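Local structure of pyridoxamine 5'-phosphate oxidase-related, FMN-binding protein (Paracoccus denitrificans, 6VNA) at residues R98-E103 / R132-S137; Q19-A24 / A91-L96. The protein probably degrades c-type heme as a noncanonical heme oxygenase, built on the fold of the pyridoxamine 5'-phosphate oxidase-like FMN-binding proteins. All blocks are in the same frame, centred on the assembly; numbering follows the deposited sequence.

Interaction 1: R98-E103 / R132-S137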
ATOM      1  N   ARG A  98     -11.815   0.346  -7.395  1.00 52.28           N
ATOM      2  CA  ARG A  98     -12.469   1.672  -7.299  1.00 59.86           C
ATOM      3  C   ARG A  98     -13.196   1.759  -5.951  1.00 53.18           C
ATOM      4  O   ARG A  98     -13.945   0.847  -5.616  1.00 59.52           O
ATOM      5  CB  ARG A  98     -13.357   1.932  -8.525  1.00 71.96           C
ATOM      6  CG  ARG A  98     -14.427   0.884  -8.818  1.00 92.94           C
ATOM      7  CD  ARG A  98     -14.010  -0.190  -9.821  1.00108.74           C
ATOM      8  NE  ARG A  98     -14.974  -0.451 -10.897  1.00110.92           N
ATOM      9  CZ  ARG A  98     -16.105  -1.154 -10.788  1.00110.60           C
ATOM     10  NH1 ARG A  98     -16.476  -1.677  -9.631  1.00100.79           N
ATOM     11  NH2 ARG A  98     -16.876  -1.319 -11.848  1.00118.35           N
ATOM     12  N   ALA A  99     -12.954   2.828  -5.199  1.00 47.89           N
ATOM     13  CA  ALA A  99     -13.541   3.072  -3.871  1.00 53.23           C
ATOM     14  C   ALA A  99     -14.975   3.570  -4.046  1.00 57.85           C
ATOM     15  O   ALA A  99     -15.223   4.327  -4.987  1.00 66.46           O
ATOM     16  CB  ALA A  99     -12.701   4.068  -3.113  1.00 54.46           C
ATOM     17  N   VAL A 100     -15.867   3.145  -3.158  1.00 56.94           N
ATOM     18  CA  VAL A 100     -17.312   3.503  -3.133  1.00 61.76           C
ATOM     19  C   VAL A 100     -17.720   3.662  -1.676  1.00 54.75           C
ATOM     20  O   VAL A 100     -17.591   2.722  -0.914  1.00 60.10           O
ATOM     21  CB  VAL A 100     -18.174   2.426  -3.821  1.00 67.37           C
ATOM     22  CG1 VAL A 100     -19.658   2.784  -3.779  1.00 71.96           C
ATOM     23  CG2 VAL A 100     -17.713   2.166  -5.247  1.00 67.51           C
ATOM     24  N   PRO A 101     -18.236   4.826  -1.234  1.00 56.82           N
ATOM     25  CA  PRO A 101     -18.788   4.941   0.114  1.00 57.90           C
ATOM     26  C   PRO A 101     -19.779   3.798   0.379  1.00 62.36           C
ATOM     27  O   PRO A 101     -20.549   3.443  -0.490  1.00 70.94           O
ATOM     28  CB  PRO A 101     -19.480   6.310   0.110  1.00 56.03           C
ATOM     29  CG  PRO A 101     -18.724   7.090  -0.946  1.00 62.35           C
ATOM     30  CD  PRO A 101     -18.330   6.077  -2.002  1.00 58.05           C
ATOM     31  N   ALA A 102     -19.690   3.197   1.556  1.00 70.61           N
ATOM     32  CA  ALA A 102     -20.487   2.016   1.929  1.00 74.92           C
ATOM     33  C   ALA A 102     -21.636   2.479   2.819  1.00 87.92           C
ATOM     34  O   ALA A 102     -21.402   3.332   3.716  1.00 69.78           O
ATOM     35  CB  ALA A 102     -19.617   1.005   2.619  1.00 76.66           C
ATOM     36  N   GLU A 103     -22.815   1.900   2.579  1.00106.79           N
ATOM     37  CA  GLU A 103     -24.102   2.237   3.247  1.00119.49           C
ATOM     38  C   GLU A 103     -23.899   2.311   4.760  1.00126.31           C
ATOM     39  O   GLU A 103     -22.913   1.808   5.298  1.00128.53           O
ATOM     40  CB  GLU A 103     -25.187   1.196   2.931  1.00119.28           C
ATOM     41  CG  GLU A 103     -25.077   0.522   1.565  1.00115.42           C
ATOM     42  CD  GLU A 103     -25.165   1.427   0.347  1.00111.46           C
ATOM     43  OE1 GLU A 103     -24.965   2.648   0.490  1.00106.56           O
ATOM     44  OE2 GLU A 103     -25.440   0.903  -0.749  1.00106.17           O
ATOM     45  N   ARG A 132     -16.145   0.630   0.389  1.00 51.60           N
ATOM     46  CA  ARG A 132     -15.935  -0.634  -0.353  1.00 54.30           C
ATOM     47  C   ARG A 132     -14.920  -0.361  -1.456  1.00 55.80           C
ATOM     48  O   ARG A 132     -15.087   0.630  -2.168  1.00 58.07           O
ATOM     49  CB  ARG A 132     -17.238  -1.151  -0.969  1.00 54.71           C
ATOM     50  CG  ARG A 132     -18.234  -1.671   0.054  1.00 59.96           C
ATOM     51  CD  ARG A 132     -19.607  -1.884  -0.556  1.00 63.56           C
ATOM     52  NE  ARG A 132     -19.576  -2.749  -1.725  1.00 63.35           N
ATOM     53  CZ  ARG A 132     -19.689  -4.073  -1.705  1.00 64.21           C
ATOM     54  NH1 ARG A 132     -19.819  -4.726  -0.562  1.00 70.34           N
ATOM     55  NH2 ARG A 132     -19.650  -4.747  -2.839  1.00 66.19           N
ATOM     56  N   ILE A 133     -13.901  -1.200  -1.593  1.00 55.17           N
ATOM     57  CA  ILE A 133     -12.920  -1.076  -2.705  1.00 51.92           C
ATOM     58  C   ILE A 133     -13.184  -2.248  -3.635  1.00 56.53           C
ATOM     59  O   ILE A 133     -12.718  -3.362  -3.330  1.00 58.96           O
ATOM     60  CB  ILE A 133     -11.476  -0.981  -2.178  1.00 52.26           C
ATOM     61  CG1 ILE A 133     -11.333   0.248  -1.280  1.00 54.49           C
ATOM     62  CG2 ILE A 133     -10.481  -0.929  -3.325  1.00 52.28           C
ATOM     63  CD1 ILE A 133     -10.150   0.217  -0.389  1.00 63.95           C
ATOM     64  N   GLU A 134     -13.972  -1.994  -4.682  1.00 56.76           N
ATOM     65  CA  GLU A 134     -14.477  -3.022  -5.619  1.00 54.10           C
ATOM     66  C   GLU A 134     -13.342  -3.393  -6.557  1.00 54.28           C
ATOM     67  O   GLU A 134     -12.799  -2.538  -7.239  1.00 59.68           O
ATOM     68  CB  GLU A 134     -15.695  -2.516  -6.380  1.00 57.55           C
ATOM     69  CG  GLU A 134     -16.895  -2.268  -5.486  1.00 69.92           C
ATOM     70  CD  GLU A 134     -18.039  -1.529  -6.167  1.00 78.82           C
ATOM     71  OE1 GLU A 134     -17.862  -1.133  -7.338  1.00 85.07           O
ATOM     72  OE2 GLU A 134     -19.099  -1.346  -5.518  1.00 82.13           O
ATOM     73  N   PRO A 135     -12.906  -4.667  -6.567  1.00 56.80           N
ATOM     74  CA  PRO A 135     -11.769  -5.060  -7.386  1.00 57.76           C
ATOM     75  C   PRO A 135     -12.102  -5.130  -8.875  1.00 56.49           C
ATOM     76  O   PRO A 135     -13.161  -5.587  -9.228  1.00 56.83           O
ATOM     77  CB  PRO A 135     -11.360  -6.441  -6.837  1.00 61.17           C
ATOM     78  CG  PRO A 135     -12.607  -6.967  -6.153  1.00 61.95           C
ATOM     79  CD  PRO A 135     -13.371  -5.748  -5.681  1.00 58.71           C
ATOM     80  N   VAL A 136     -11.140  -4.687  -9.673  1.00 52.17           N
ATOM     81  CA  VAL A 136     -11.057  -4.862 -11.145  1.00 57.15           C
ATOM     82  C   VAL A 136     -10.066  -5.995 -11.434  1.00 58.76           C
ATOM     83  O   VAL A 136     -10.446  -6.914 -12.178  1.00 65.52           O
ATOM     84  CB  VAL A 136     -10.625  -3.537 -11.810  1.00 57.74           C
ATOM     85  CG1 VAL A 136     -10.348  -3.695 -13.290  1.00 57.21           C
ATOM     86  CG2 VAL A 136     -11.638  -2.433 -11.571  1.00 58.76           C
ATOM     87  N   SER A 137      -8.844  -5.916 -10.880  1.00 54.44           N
ATOM     88  CA  SER A 137      -7.740  -6.885 -11.111  1.00 51.02           C
ATOM     89  C   SER A 137      -6.861  -7.087  -9.854  1.00 50.05           C
ATOM     90  O   SER A 137      -6.972  -6.314  -8.876  1.00 47.63           O
ATOM     91  CB  SER A 137      -6.917  -6.460 -12.298  1.00 51.48           C
ATOM     92  OG  SER A 137      -5.981  -5.458 -11.933  1.00 55.91           O
TER
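Four backbone hydrogen bonds pair 98-103 with 132-137 in antiparallel register. Arg98 and Glu134 exchange one couple: Arg98 N reaches Glu134 O at 3.1 Å, in the carbonyl plane, whereas Glu134 N meets Arg98 O from above the plane of the Arg98 carbonyl. Val100 and Arg132 exchange the other, and here Val100 N lies 2.8 Å from Arg132 O, nearly along the C=O axis. Between the two couples sits the non-hydrogen-bonded pair Ala99 and Ile133, with Ala99 CA also making a C-H...O contact to Arg132 O. These are neighbouring strands of the antiparallel sheet of this chain, whose family has the FMN-binding split-barrel fold, and Val136 with Ser137, both facing Leu96, forms a classic beta bulge where the chain turns a corner.

Charge chemistry lies on the face that carries Arg98, Val100, Arg132 and Glu134, opposite Ala99 and Ile133. Arg98, its CG in the crowded position (chi1 56°) and its chain bent at chi2 and chi3, crosses Glu134 obliquely, so that NH1 lies 2.7 Å from Glu134 OE1 in a salt bridge. An alanine at Glu134 would probably leave the Arg98 guanidinium less fixed, this bridge being lost. Arg132 instead turns its guanidinium to Asp49 and Asp51.

Two apolar contacts flank it: Val136 CG2 packs 3.7 Å from Arg98 CD, and Ala102 CB meets Arg132 CG.

Interaction 2: Q19-A24 / A91-L96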
ATOM      1  N   GLN A  19      -8.011 -16.400   1.078  1.00 51.22           N
ATOM      2  CA  GLN A  19      -7.619 -16.671   2.489  1.00 55.78           C
ATOM      3  C   GLN A  19      -6.944 -15.417   3.064  1.00 53.63           C
ATOM      4  O   GLN A  19      -7.236 -15.081   4.250  1.00 53.56           O
ATOM      5  CB  GLN A  19      -6.716 -17.911   2.598  1.00 59.44           C
ATOM      6  CG  GLN A  19      -7.466 -19.237   2.507  1.00 60.51           C
ATOM      7  CD  GLN A  19      -6.605 -20.465   2.268  1.00 59.80           C
ATOM      8  OE1 GLN A  19      -5.574 -20.436   1.610  1.00 55.51           O
ATOM      9  NE2 GLN A  19      -7.048 -21.591   2.797  1.00 58.09           N
ATOM     10  N   LEU A  20      -6.079 -14.766   2.273  1.00 41.99           N
ATOM     11  CA  LEU A  20      -5.432 -13.477   2.634  1.00 46.29           C
ATOM     12  C   LEU A  20      -6.505 -12.425   2.930  1.00 49.87           C
ATOM     13  O   LEU A  20      -6.388 -11.715   3.976  1.00 55.78           O
ATOM     14  CB  LEU A  20      -4.499 -13.010   1.509  1.00 45.90           C
ATOM     15  CG  LEU A  20      -3.188 -13.788   1.408  1.00 46.39           C
ATOM     16  CD1 LEU A  20      -2.312 -13.281   0.280  1.00 46.02           C
ATOM     17  CD2 LEU A  20      -2.429 -13.721   2.727  1.00 53.59           C
ATOM     18  N   LEU A  21      -7.519 -12.308   2.076  1.00 48.54           N
ATOM     19  CA  LEU A  21      -8.573 -11.281   2.290  1.00 53.24           C
ATOM     20  C   LEU A  21      -9.376 -11.603   3.562  1.00 51.18           C
ATOM     21  O   LEU A  21      -9.651 -10.655   4.327  1.00 53.02           O
ATOM     22  CB  LEU A  21      -9.452 -11.173   1.041  1.00 60.08           C
ATOM     23  CG  LEU A  21      -8.823 -10.379  -0.107  1.00 59.30           C
ATOM     24  CD1 LEU A  21      -9.418 -10.773  -1.452  1.00 65.88           C
ATOM     25  CD2 LEU A  21      -8.992  -8.897   0.127  1.00 57.30           C
ATOM     26  N   GLU A  22      -9.699 -12.878   3.817  1.00 53.27           N
ATOM     27  CA  GLU A  22     -10.454 -13.308   5.035  1.00 53.56           C
ATOM     28  C   GLU A  22      -9.651 -12.986   6.299  1.00 48.60           C
ATOM     29  O   GLU A  22     -10.268 -12.582   7.301  1.00 43.56           O
ATOM     30  CB  GLU A  22     -10.801 -14.795   4.952  1.00 61.03           C
ATOM     31  CG  GLU A  22     -11.397 -15.369   6.235  1.00 66.39           C
ATOM     32  CD  GLU A  22     -12.700 -14.736   6.699  1.00 70.86           C
ATOM     33  OE1 GLU A  22     -13.518 -14.367   5.826  1.00 70.74           O
ATOM     34  OE2 GLU A  22     -12.891 -14.610   7.939  1.00 66.78           O
ATOM     35  N   ALA A  23      -8.318 -13.097   6.249  1.00 48.08           N
ATOM     36  CA  ALA A  23      -7.424 -12.886   7.417  1.00 46.50           C
ATOM     37  C   ALA A  23      -7.066 -11.402   7.612  1.00 51.53           C
ATOM     38  O   ALA A  23      -6.623 -11.060   8.711  1.00 55.42           O
ATOM     39  CB  ALA A  23      -6.187 -13.732   7.252  1.00 45.89           C
ATOM     40  N   ALA A  24      -7.266 -10.552   6.596  1.00 56.99           N
ATOM     41  CA  ALA A  24      -6.833  -9.131   6.550  1.00 50.95           C
ATOM     42  C   ALA A  24      -7.504  -8.294   7.646  1.00 44.99           C
ATOM     43  O   ALA A  24      -8.726  -8.287   7.726  1.00 47.30           O
ATOM     44  CB  ALA A  24      -7.131  -8.559   5.183  1.00 50.67           C
ATOM     45  N   ALA A  91       3.455 -14.058   1.810  1.00 47.16           N
ATOM     46  CA  ALA A  91       2.420 -14.054   0.757  1.00 44.68           C
ATOM     47  C   ALA A  91       1.755 -12.675   0.777  1.00 43.76           C
ATOM     48  O   ALA A  91       1.537 -12.113   1.897  1.00 48.25           O
ATOM     49  CB  ALA A  91       1.422 -15.168   0.974  1.00 43.17           C
ATOM     50  N   ARG A  92       1.416 -12.146  -0.393  1.00 40.45           N
ATOM     51  CA  ARG A  92       0.839 -10.785  -0.493  1.00 40.16           C
ATOM     52  C   ARG A  92       0.079 -10.601  -1.797  1.00 38.35           C
ATOM     53  O   ARG A  92       0.515 -11.092  -2.871  1.00 38.71           O
ATOM     54  CB  ARG A  92       1.947  -9.743  -0.414  1.00 43.64           C
ATOM     55  CG  ARG A  92       3.000  -9.938  -1.488  1.00 44.48           C
ATOM     56  CD  ARG A  92       4.340  -9.681  -0.851  1.00 49.73           C
ATOM     57  NE  ARG A  92       5.408  -9.525  -1.821  1.00 46.68           N
ATOM     58  CZ  ARG A  92       6.499 -10.260  -1.891  1.00 50.63           C
ATOM     59  NH1 ARG A  92       6.705 -11.285  -1.071  1.00 52.32           N
ATOM     60  NH2 ARG A  92       7.383  -9.966  -2.823  1.00 57.23           N
ATOM     61  N   LEU A  93      -1.029  -9.892  -1.686  1.00 41.65           N
ATOM     62  CA  LEU A  93      -2.000  -9.696  -2.784  1.00 42.30           C
ATOM     63  C   LEU A  93      -2.083  -8.194  -3.072  1.00 40.38           C
ATOM     64  O   LEU A  93      -2.281  -7.423  -2.083  1.00 39.55           O
ATOM     65  CB  LEU A  93      -3.342 -10.264  -2.311  1.00 41.70           C
ATOM     66  CG  LEU A  93      -4.484 -10.015  -3.285  1.00 42.84           C
ATOM     67  CD1 LEU A  93      -4.208 -10.737  -4.597  1.00 41.48           C
ATOM     68  CD2 LEU A  93      -5.816 -10.432  -2.665  1.00 46.76           C
ATOM     69  N   SER A  94      -1.863  -7.803  -4.332  1.00 41.45           N
ATOM     70  CA  SER A  94      -2.050  -6.421  -4.857  1.00 43.52           C
ATOM     71  C   SER A  94      -3.405  -6.372  -5.543  1.00 47.22           C
ATOM     72  O   SER A  94      -3.599  -7.146  -6.489  1.00 48.13           O
ATOM     73  CB  SER A  94      -1.010  -6.014  -5.861  1.00 42.28           C
ATOM     74  OG  SER A  94       0.258  -5.876  -5.258  1.00 45.75           O
ATOM     75  N   ILE A  95      -4.279  -5.473  -5.117  1.00 47.18           N
ATOM     76  CA  ILE A  95      -5.576  -5.258  -5.811  1.00 51.24           C
ATOM     77  C   ILE A  95      -5.588  -3.862  -6.432  1.00 47.54           C
ATOM     78  O   ILE A  95      -5.113  -2.941  -5.782  1.00 44.59           O
ATOM     79  CB  ILE A  95      -6.723  -5.475  -4.823  1.00 50.59           C
ATOM     80  CG1 ILE A  95      -6.732  -6.933  -4.375  1.00 50.11           C
ATOM     81  CG2 ILE A  95      -8.050  -5.038  -5.420  1.00 51.34           C
ATOM     82  CD1 ILE A  95      -7.767  -7.223  -3.334  1.00 54.00           C
ATOM     83  N   LEU A  96      -6.079  -3.774  -7.669  1.00 53.81           N
ATOM     84  CA  LEU A  96      -6.496  -2.526  -8.358  1.00 52.72           C
ATOM     85  C   LEU A  96      -8.023  -2.467  -8.260  1.00 50.43           C
ATOM     86  O   LEU A  96      -8.660  -3.446  -8.633  1.00 47.89           O
ATOM     87  CB  LEU A  96      -6.043  -2.548  -9.822  1.00 50.59           C
ATOM     88  CG  LEU A  96      -4.539  -2.616 -10.110  1.00 53.17           C
ATOM     89  CD1 LEU A  96      -4.275  -2.581 -11.608  1.00 48.60           C
ATOM     90  CD2 LEU A  96      -3.766  -1.496  -9.439  1.00 55.88           C
TER
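A helix laid across a beta-sheet, here the end of helix 11-23 over the start of strand 92-101, makes this part of the hydrophobic core. The two axes cross at almost a right angle (-89°) and approach to 9.2 Å, a gap bridged by the leucines of the helix, with no hydrogen bond between the segments.

Two consecutive leucines of the helix do the work. Leu20 points at the strand, its CG anti to the carbonyl carbon and its chain extended (chi2 180°), which carries CD1 over the backbone where the strand begins. That one methyl lies 4.0 Å from Arg92 N, and it also touches Ala91 CB and, at 4.1 Å, Leu93 CB.

Leu21 divides its two methyls between two strand residues. Its CD1 packs 3.8 Å from Leu93 CD2, the two side chains crossing at about a right angle, while CD2 meets Ile95 CD1 tip to tip at 4.0 Å. Leu93 and Ile95, two apart in the strand, both turn toward the helix. Arg92 points away from it, and its NH1 is hydrogen-bonded to the backbone oxygens of Met88 and His90. On that far side of the strand the second subunit packs, its Val41 O hydrogen-bonded to Ser94 OG.

Around this layer, Leu20 also packs on Leu140 of strand 137-141, Leu21 on Ile78 of strand 73-79, and Met155 of helix 152-156 touches both Leu21 and Ile95.

Overall arrangement
Strand 92-101 serves both contacts, giving its first half to interaction 2 and its second half to interaction 1; the centres of the two contacts lie about 15 Å apart. Interaction 2 is core: a helix meets a sheet through aliphatic tips, without polar bonds. Interaction 1 is partly buried and joins strand to strand, so backbone hydrogen bonds dominate, while side-chain charges gather on its more exposed face. The two touch at the bulge, where Leu96 probably hydrogen-bonds through its N to Ser137 O and through its O to Val136 N, and Ile95 CG2 packs on Pro135 CB. The second subunit reaches strand residues of interaction 2 but touches neither segment of interaction 1.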